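Local coordinates for putative iron-regulated protein A (Parabacteroides distasonis ATCC 8503, PDB 4ECG), which binds calcium ions and, as an imelysin-like member of the M75 peptidase family, may act as an iron-regulated metalloendopeptidase, at residues Tyr14-Leu19 with Ser328-Gln333; Pro20-Ala25 with Lys320-Thr325. All blocks are in the same frame, centred on the assembly; numbering follows the deposited sequence.

Interaction 1 of 2, residues Tyr14-Leu19 with Ser328-Gln333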
ATOM      1  N   TYR A  14     -24.305 -16.740 -12.457  1.00 83.11           N
ATOM      2  CA  TYR A  14     -22.980 -16.351 -13.042  1.00 79.86           C
ATOM      3  C   TYR A  14     -21.896 -16.001 -12.030  1.00 74.51           C
ATOM      4  O   TYR A  14     -22.146 -15.332 -11.041  1.00 73.33           O
ATOM      5  CB  TYR A  14     -23.056 -15.143 -13.983  1.00 78.33           C
ATOM      6  CG  TYR A  14     -23.955 -15.328 -15.169  1.00 85.11           C
ATOM      7  CD1 TYR A  14     -23.763 -16.391 -16.072  1.00 79.40           C
ATOM      8  CD2 TYR A  14     -25.018 -14.440 -15.394  1.00 84.82           C
ATOM      9  CE1 TYR A  14     -24.618 -16.565 -17.131  1.00 80.24           C
ATOM     10  CE2 TYR A  14     -25.864 -14.604 -16.465  1.00 84.08           C
ATOM     11  CZ  TYR A  14     -25.657 -15.657 -17.319  1.00 84.85           C
ATOM     12  OH  TYR A  14     -26.511 -15.772 -18.370  1.00 94.36           O
ATOM     13  N   ASP A  15     -20.670 -16.414 -12.327  1.00 73.96           N
ATOM     14  CA  ASP A  15     -19.485 -15.990 -11.569  1.00 68.79           C
ATOM     15  C   ASP A  15     -18.314 -15.700 -12.543  1.00 67.15           C
ATOM     16  O   ASP A  15     -18.471 -15.817 -13.758  1.00 68.48           O
ATOM     17  CB  ASP A  15     -19.131 -17.021 -10.472  1.00 68.20           C
ATOM     18  CG  ASP A  15     -18.603 -18.348 -11.025  1.00 74.67           C
ATOM     19  OD1 ASP A  15     -18.075 -18.419 -12.142  1.00 77.76           O
ATOM     20  OD2 ASP A  15     -18.690 -19.355 -10.319  1.00 78.66           O
ATOM     21  N   PHE A  16     -17.155 -15.319 -12.021  1.00 63.43           N
ATOM     22  CA  PHE A  16     -16.020 -14.954 -12.868  1.00 63.43           C
ATOM     23  C   PHE A  16     -15.506 -16.023 -13.834  1.00 63.52           C
ATOM     24  O   PHE A  16     -14.997 -15.667 -14.890  1.00 64.53           O
ATOM     25  CB  PHE A  16     -14.849 -14.518 -11.997  1.00 63.37           C
ATOM     26  CG  PHE A  16     -15.065 -13.199 -11.310  1.00 60.88           C
ATOM     27  CD1 PHE A  16     -15.338 -12.054 -12.054  1.00 59.19           C
ATOM     28  CD2 PHE A  16     -14.972 -13.097  -9.934  1.00 60.35           C
ATOM     29  CE1 PHE A  16     -15.521 -10.828 -11.454  1.00 58.23           C
ATOM     30  CE2 PHE A  16     -15.178 -11.870  -9.307  1.00 59.36           C
ATOM     31  CZ  PHE A  16     -15.444 -10.727 -10.067  1.00 60.65           C
ATOM     32  N   LYS A  17     -15.638 -17.303 -13.471  1.00 65.44           N
ATOM     33  CA  LYS A  17     -15.198 -18.446 -14.292  1.00 70.45           C
ATOM     34  C   LYS A  17     -16.329 -19.035 -15.152  1.00 70.76           C
ATOM     35  O   LYS A  17     -16.124 -20.016 -15.829  1.00 66.39           O
ATOM     36  CB  LYS A  17     -14.587 -19.544 -13.380  1.00 78.79           C
ATOM     37  CG  LYS A  17     -13.102 -19.316 -13.001  1.00 87.55           C
ATOM     38  CD  LYS A  17     -12.698 -19.856 -11.600  1.00 96.40           C
ATOM     39  CE  LYS A  17     -11.971 -21.220 -11.597  1.00 99.21           C
ATOM     40  NZ  LYS A  17     -10.880 -21.280 -10.564  1.00 90.63           N
ATOM     41  N   ASN A  18     -17.526 -18.433 -15.098  1.00 72.28           N
ATOM     42  CA  ASN A  18     -18.740 -18.885 -15.822  1.00 72.48           C
ATOM     43  C   ASN A  18     -19.512 -17.624 -16.223  1.00 69.79           C
ATOM     44  O   ASN A  18     -20.481 -17.230 -15.576  1.00 67.20           O
ATOM     45  CB  ASN A  18     -19.663 -19.775 -14.956  1.00 73.01           C
ATOM     46  CG  ASN A  18     -18.989 -21.055 -14.482  1.00 76.99           C
ATOM     47  OD1 ASN A  18     -18.982 -22.066 -15.182  1.00 77.57           O
ATOM     48  ND2 ASN A  18     -18.430 -21.020 -13.265  1.00 76.99           N
ATOM     49  N   LEU A  19     -19.029 -16.968 -17.269  1.00 67.19           N
ATOM     50  CA  LEU A  19     -19.595 -15.729 -17.736  1.00 63.52           C
ATOM     51  C   LEU A  19     -20.432 -15.975 -18.975  1.00 65.44           C
ATOM     52  O   LEU A  19     -20.247 -16.996 -19.679  1.00 66.28           O
ATOM     53  CB  LEU A  19     -18.486 -14.727 -18.055  1.00 60.84           C
ATOM     54  CG  LEU A  19     -17.792 -14.130 -16.841  1.00 58.90           C
ATOM     55  CD1 LEU A  19     -16.411 -13.692 -17.270  1.00 59.31           C
ATOM     56  CD2 LEU A  19     -18.564 -12.967 -16.229  1.00 57.58           C
ATOM     57  N   SER A 328     -20.466  -6.036 -13.604  1.00 62.01           N
ATOM     58  CA  SER A 328     -21.390  -6.058 -12.504  1.00 61.85           C
ATOM     59  C   SER A 328     -20.836  -6.986 -11.429  1.00 58.49           C
ATOM     60  O   SER A 328     -20.902  -6.652 -10.257  1.00 55.65           O
ATOM     61  CB  SER A 328     -22.735  -6.507 -13.020  1.00 65.44           C
ATOM     62  OG  SER A 328     -23.634  -6.523 -11.970  1.00 73.74           O
ATOM     63  N   LEU A 329     -20.224  -8.105 -11.821  1.00 55.88           N
ATOM     64  CA  LEU A 329     -19.638  -9.009 -10.819  1.00 55.29           C
ATOM     65  C   LEU A 329     -18.415  -8.374 -10.065  1.00 55.32           C
ATOM     66  O   LEU A 329     -18.162  -8.701  -8.892  1.00 53.40           O
ATOM     67  CB  LEU A 329     -19.252 -10.344 -11.458  1.00 53.74           C
ATOM     68  CG  LEU A 329     -20.334 -11.389 -11.681  1.00 56.77           C
ATOM     69  CD1 LEU A 329     -19.677 -12.504 -12.491  1.00 55.10           C
ATOM     70  CD2 LEU A 329     -20.977 -11.938 -10.376  1.00 53.83           C
HETATM   71  N   MSE A 330     -17.679  -7.499 -10.763  1.00 55.11           N
HETATM   72  CA  MSE A 330     -16.557  -6.746 -10.238  1.00 53.92           C
HETATM   73  C   MSE A 330     -16.971  -5.642  -9.314  1.00 56.07           C
HETATM   74  O   MSE A 330     -16.311  -5.415  -8.285  1.00 55.30           O
HETATM   75  CB  MSE A 330     -15.737  -6.099 -11.356  1.00 55.07           C
HETATM   76  CG  MSE A 330     -14.772  -7.052 -12.099  1.00 55.19           C
HETATM   77 SE   MSE A 330     -13.233  -7.571 -11.085  0.75 49.66          SE
HETATM   78  CE  MSE A 330     -12.805  -5.927 -10.169  1.00 46.54           C
ATOM     79  N   VAL A 331     -18.025  -4.928  -9.691  1.00 56.69           N
ATOM     80  CA  VAL A 331     -18.599  -3.916  -8.810  1.00 55.13           C
ATOM     81  C   VAL A 331     -18.951  -4.568  -7.452  1.00 53.21           C
ATOM     82  O   VAL A 331     -18.508  -4.097  -6.424  1.00 49.55           O
ATOM     83  CB  VAL A 331     -19.834  -3.233  -9.474  1.00 59.78           C
ATOM     84  CG1 VAL A 331     -20.609  -2.372  -8.462  1.00 52.10           C
ATOM     85  CG2 VAL A 331     -19.370  -2.443 -10.696  1.00 55.07           C
ATOM     86  N   VAL A 332     -19.702  -5.675  -7.479  1.00 53.88           N
ATOM     87  CA  VAL A 332     -20.118  -6.401  -6.274  1.00 56.10           C
ATOM     88  C   VAL A 332     -18.879  -6.854  -5.491  1.00 54.05           C
ATOM     89  O   VAL A 332     -18.788  -6.675  -4.287  1.00 55.54           O
ATOM     90  CB  VAL A 332     -21.056  -7.612  -6.638  1.00 63.52           C
ATOM     91  CG1 VAL A 332     -21.117  -8.663  -5.520  1.00 62.75           C
ATOM     92  CG2 VAL A 332     -22.484  -7.133  -7.033  1.00 61.20           C
ATOM     93  N   GLN A 333     -17.882  -7.369  -6.180  1.00 52.57           N
ATOM     94  CA  GLN A 333     -16.764  -8.012  -5.517  1.00 49.48           C
ATOM     95  C   GLN A 333     -15.838  -7.028  -4.823  1.00 48.36           C
ATOM     96  O   GLN A 333     -15.302  -7.357  -3.768  1.00 48.97           O
ATOM     97  CB  GLN A 333     -15.955  -8.860  -6.513  1.00 49.70           C
ATOM     98  CG  GLN A 333     -15.055  -9.877  -5.878  1.00 49.89           C
ATOM     99  CD  GLN A 333     -15.789 -10.921  -5.054  1.00 53.17           C
ATOM    100  OE1 GLN A 333     -16.793 -11.473  -5.477  1.00 57.54           O
ATOM    101  NE2 GLN A 333     -15.253 -11.223  -3.864  1.00 55.34           N
TER

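Interaction 2 of 2, residues Pro20-Ala25 with Lys320-Thr325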
ATOM      1  N   PRO A  20     -21.365 -15.038 -19.252  1.00 67.63           N
ATOM      2  CA  PRO A  20     -22.037 -15.067 -20.561  1.00 70.78           C
ATOM      3  C   PRO A  20     -21.077 -14.519 -21.608  1.00 72.68           C
ATOM      4  O   PRO A  20     -20.024 -13.942 -21.253  1.00 71.34           O
ATOM      5  CB  PRO A  20     -23.239 -14.128 -20.359  1.00 69.98           C
ATOM      6  CG  PRO A  20     -22.807 -13.143 -19.283  1.00 68.01           C
ATOM      7  CD  PRO A  20     -21.837 -13.910 -18.403  1.00 65.94           C
ATOM      8  N   ALA A  21     -21.453 -14.688 -22.868  1.00 74.11           N
ATOM      9  CA  ALA A  21     -20.711 -14.171 -24.020  1.00 73.69           C
ATOM     10  C   ALA A  21     -20.411 -12.670 -23.911  1.00 70.38           C
ATOM     11  O   ALA A  21     -21.263 -11.910 -23.416  1.00 70.35           O
ATOM     12  CB  ALA A  21     -21.525 -14.438 -25.283  1.00 74.87           C
ATOM     13  N   ASP A  22     -19.216 -12.232 -24.337  1.00 66.06           N
ATOM     14  CA  ASP A  22     -18.943 -10.777 -24.439  1.00 67.16           C
ATOM     15  C   ASP A  22     -19.968 -10.083 -25.363  1.00 67.86           C
ATOM     16  O   ASP A  22     -20.627 -10.757 -26.173  1.00 67.60           O
ATOM     17  CB  ASP A  22     -17.524 -10.495 -24.947  1.00 69.03           C
ATOM     18  CG  ASP A  22     -16.431 -10.776 -23.895  1.00 73.44           C
ATOM     19  OD1 ASP A  22     -16.796 -11.174 -22.751  1.00 69.74           O
ATOM     20  OD2 ASP A  22     -15.211 -10.613 -24.243  1.00 68.23           O
ATOM     21  N   SER A  23     -20.097  -8.751 -25.267  1.00 66.18           N
ATOM     22  CA  SER A  23     -21.058  -8.033 -26.134  1.00 70.36           C
ATOM     23  C   SER A  23     -20.641  -8.083 -27.605  1.00 72.02           C
ATOM     24  O   SER A  23     -21.466  -8.211 -28.479  1.00 75.46           O
ATOM     25  CB  SER A  23     -21.243  -6.574 -25.705  1.00 70.18           C
ATOM     26  OG  SER A  23     -20.093  -5.838 -26.078  1.00 74.29           O
ATOM     27  N   GLY A  24     -19.344  -8.015 -27.856  1.00 74.12           N
ATOM     28  CA  GLY A  24     -18.798  -7.895 -29.201  1.00 75.35           C
ATOM     29  C   GLY A  24     -18.158  -6.534 -29.409  1.00 74.90           C
ATOM     30  O   GLY A  24     -17.339  -6.386 -30.308  1.00 70.56           O
ATOM     31  N   ALA A  25     -18.557  -5.533 -28.601  1.00 73.88           N
ATOM     32  CA  ALA A  25     -17.894  -4.220 -28.594  1.00 73.47           C
ATOM     33  C   ALA A  25     -16.472  -4.432 -28.062  1.00 73.43           C
ATOM     34  O   ALA A  25     -16.290  -5.102 -27.064  1.00 70.54           O
ATOM     35  CB  ALA A  25     -18.643  -3.227 -27.713  1.00 75.66           C
ATOM     36  N   LYS A 320     -17.713  -2.773 -18.684  1.00 61.44           N
ATOM     37  CA  LYS A 320     -19.165  -2.761 -18.888  1.00 65.99           C
ATOM     38  C   LYS A 320     -19.508  -2.947 -20.372  1.00 66.85           C
ATOM     39  O   LYS A 320     -20.315  -3.818 -20.733  1.00 67.82           O
ATOM     40  CB  LYS A 320     -19.767  -1.457 -18.337  1.00 71.73           C
ATOM     41  CG  LYS A 320     -21.282  -1.452 -18.139  1.00 78.55           C
ATOM     42  CD  LYS A 320     -21.758  -0.193 -17.417  1.00 80.20           C
ATOM     43  CE  LYS A 320     -23.230   0.085 -17.698  1.00 86.93           C
ATOM     44  NZ  LYS A 320     -23.770   1.105 -16.753  1.00 79.91           N
HETATM   45  N   MSE A 321     -18.863  -2.141 -21.216  1.00 67.23           N
HETATM   46  CA  MSE A 321     -18.993  -2.198 -22.677  1.00 68.90           C
HETATM   47  C   MSE A 321     -18.679  -3.597 -23.236  1.00 67.03           C
HETATM   48  O   MSE A 321     -19.385  -4.076 -24.111  1.00 70.73           O
HETATM   49  CB  MSE A 321     -18.071  -1.120 -23.299  1.00 74.43           C
HETATM   50  CG  MSE A 321     -18.068  -0.960 -24.859  1.00 84.52           C
HETATM   51 SE   MSE A 321     -16.306  -0.334 -25.570  0.75 84.85          SE
HETATM   52  CE  MSE A 321     -16.223   1.315 -24.447  1.00 90.12           C
ATOM     53  N   ILE A 322     -17.623  -4.247 -22.737  1.00 64.40           N
ATOM     54  CA  ILE A 322     -17.169  -5.578 -23.218  1.00 61.46           C
ATOM     55  C   ILE A 322     -18.098  -6.692 -22.708  1.00 64.04           C
ATOM     56  O   ILE A 322     -18.555  -7.553 -23.483  1.00 66.84           O
ATOM     57  CB  ILE A 322     -15.686  -5.875 -22.835  1.00 60.28           C
ATOM     58  CG1 ILE A 322     -14.726  -4.858 -23.463  1.00 59.67           C
ATOM     59  CG2 ILE A 322     -15.232  -7.219 -23.375  1.00 59.22           C
ATOM     60  CD1 ILE A 322     -13.346  -4.825 -22.852  1.00 56.47           C
ATOM     61  N   ASN A 323     -18.429  -6.646 -21.417  1.00 65.88           N
ATOM     62  CA  ASN A 323     -19.325  -7.645 -20.806  1.00 62.50           C
ATOM     63  C   ASN A 323     -20.019  -7.120 -19.554  1.00 61.63           C
ATOM     64  O   ASN A 323     -19.421  -7.152 -18.482  1.00 60.03           O
ATOM     65  CB  ASN A 323     -18.504  -8.880 -20.486  1.00 58.83           C
ATOM     66  CG  ASN A 323     -19.347 -10.040 -20.057  1.00 60.32           C
ATOM     67  OD1 ASN A 323     -20.218  -9.889 -19.198  1.00 65.92           O
ATOM     68  ND2 ASN A 323     -19.107 -11.214 -20.648  1.00 59.01           N
ATOM     69  N   PRO A 324     -21.277  -6.621 -19.667  1.00 64.98           N
ATOM     70  CA  PRO A 324     -21.960  -6.037 -18.458  1.00 64.15           C
ATOM     71  C   PRO A 324     -21.969  -6.923 -17.206  1.00 60.58           C
ATOM     72  O   PRO A 324     -21.886  -6.394 -16.100  1.00 65.73           O
ATOM     73  CB  PRO A 324     -23.377  -5.778 -18.939  1.00 66.48           C
ATOM     74  CG  PRO A 324     -23.264  -5.612 -20.420  1.00 69.45           C
ATOM     75  CD  PRO A 324     -22.107  -6.482 -20.869  1.00 67.82           C
ATOM     76  N   THR A 325     -22.033  -8.242 -17.382  1.00 59.69           N
ATOM     77  CA  THR A 325     -22.112  -9.187 -16.280  1.00 59.96           C
ATOM     78  C   THR A 325     -20.776  -9.232 -15.527  1.00 58.49           C
ATOM     79  O   THR A 325     -20.747  -9.199 -14.320  1.00 61.71           O
ATOM     80  CB  THR A 325     -22.529 -10.598 -16.771  1.00 64.44           C
ATOM     81  OG1 THR A 325     -23.752 -10.495 -17.503  1.00 69.75           O
ATOM     82  CG2 THR A 325     -22.756 -11.565 -15.618  1.00 65.57           C
TER
HETATM   83  O   HOH W   1     -17.103  -7.648 -26.289  1.00 58.20           O

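Interaction 1 of 2, residues Tyr14-Leu19 with Ser328-Gln333
Phe-16 and Leu-329 carry most of this contact, their side chains sliding past one another in opposite directions as the N-terminal loop leans on the helix. From CB of Phe-16, chi1 (-70°) sets CG anti to the carbonyl carbon, beside the backbone N; the touching atoms are CE1, CZ and CE2 at the far end of the ring. There CE1 meets Leu-329 CB at 3.8 Å and Met-330 CG at 3.9 Å, while CZ comes 3.6 Å from the backbone O of Leu-329, which approaches the ring obliquely. Gln-333 CG meets Phe-16 CE2 at the ring edge, in its plane, 4.0 Å away. The bent side chain of Met-330, a selenomethionine, crosses that of Phe-16 at about a right angle and places SE 4.8 Å from the Phe-16 ring centroid, 54° off the ring normal, an oblique Met-aromatic contact. Leu-329 in turn sends CD1 against the backbone of Asp-15, 3.5 Å from Asp-15 C, and against Leu-19 CD2. No hydrogen bond joins the segments, so the evidence points to apolar packing. Within the loop, a type I turn runs from Asp-15 to Asn-18, and Asn-18 ND2 donates to Asp-15 OD1 at 2.9 Å. In the fold, the loop precedes helix 29-68 and lies on helix 324-343, where Phe-16 also touches Leu-326; helix 355-377 adjoins through Leu-19 on Val-374 and Met-330 on Leu-368 and Leu-372.

Interaction 2 of 2, residues Pro20-Ala25 with Lys320-Thr325
Asp-22 and Asn-323 cross at about a right angle, their carboxylate and amide planes 89° apart. In Asn-323, chi1 (-171°) places CG anti to the backbone N and beside the carbonyl carbon; from there ND2 donates twice, both acceptors lying close to the amide plane. The bond from Asn-323 ND2 to Asp-22 OD1, 3.1 Å, is nearly straight at 172° and uses the anti lone pair; that from Asn-323 ND2 to Pro-20 O, 2.9 Å, has its donor above the carbonyl plane. Asp-22 lies side by side with Ile-322, pointing the same way, and its OD2 approaches Ile-322 CG2 at 3.5 Å. Pro-20 crosses Thr-325 at a slant, and Pro-20 CG lies 3.3 Å from Thr-325 OG1. Farther along, Ser-23 N bonds to Ile-322 O at 2.6 Å and Ser-23 OG donates to Met-321 O at 2.7 Å, while OG also accepts from Ala-25 N in an ST turn. One water links Gly-24 N, Ala-25 O and Ile-322 O. Asn-323 OD1 caps helix 324-343, accepting from Leu-326 N and weakly from Thr-325 N. Asp-22 OD1 also forms a salt bridge with Lys-378 NZ, which probably balances the carboxylate charge.

From the N terminus, the chain first makes interaction 1 with residues 14-19 and then interaction 2 with 20-25, before entering helix 29-68. Their partners come in reverse order, 320-325 ahead of 328-333, so the loop closed by interaction 2, 294 residues between its segments, nests within that of interaction 1, with 308. The two N-terminal segments thus meet their partners in reverse sequence order, along helix 324-343 and on to the end of helix 315-322. The centres lie 12 Å apart, and Tyr-14 joins them, its CD2 3.7 Å from Thr-325 CG2. Together they tie the N-terminal loop to late helices, away from the calcium sites.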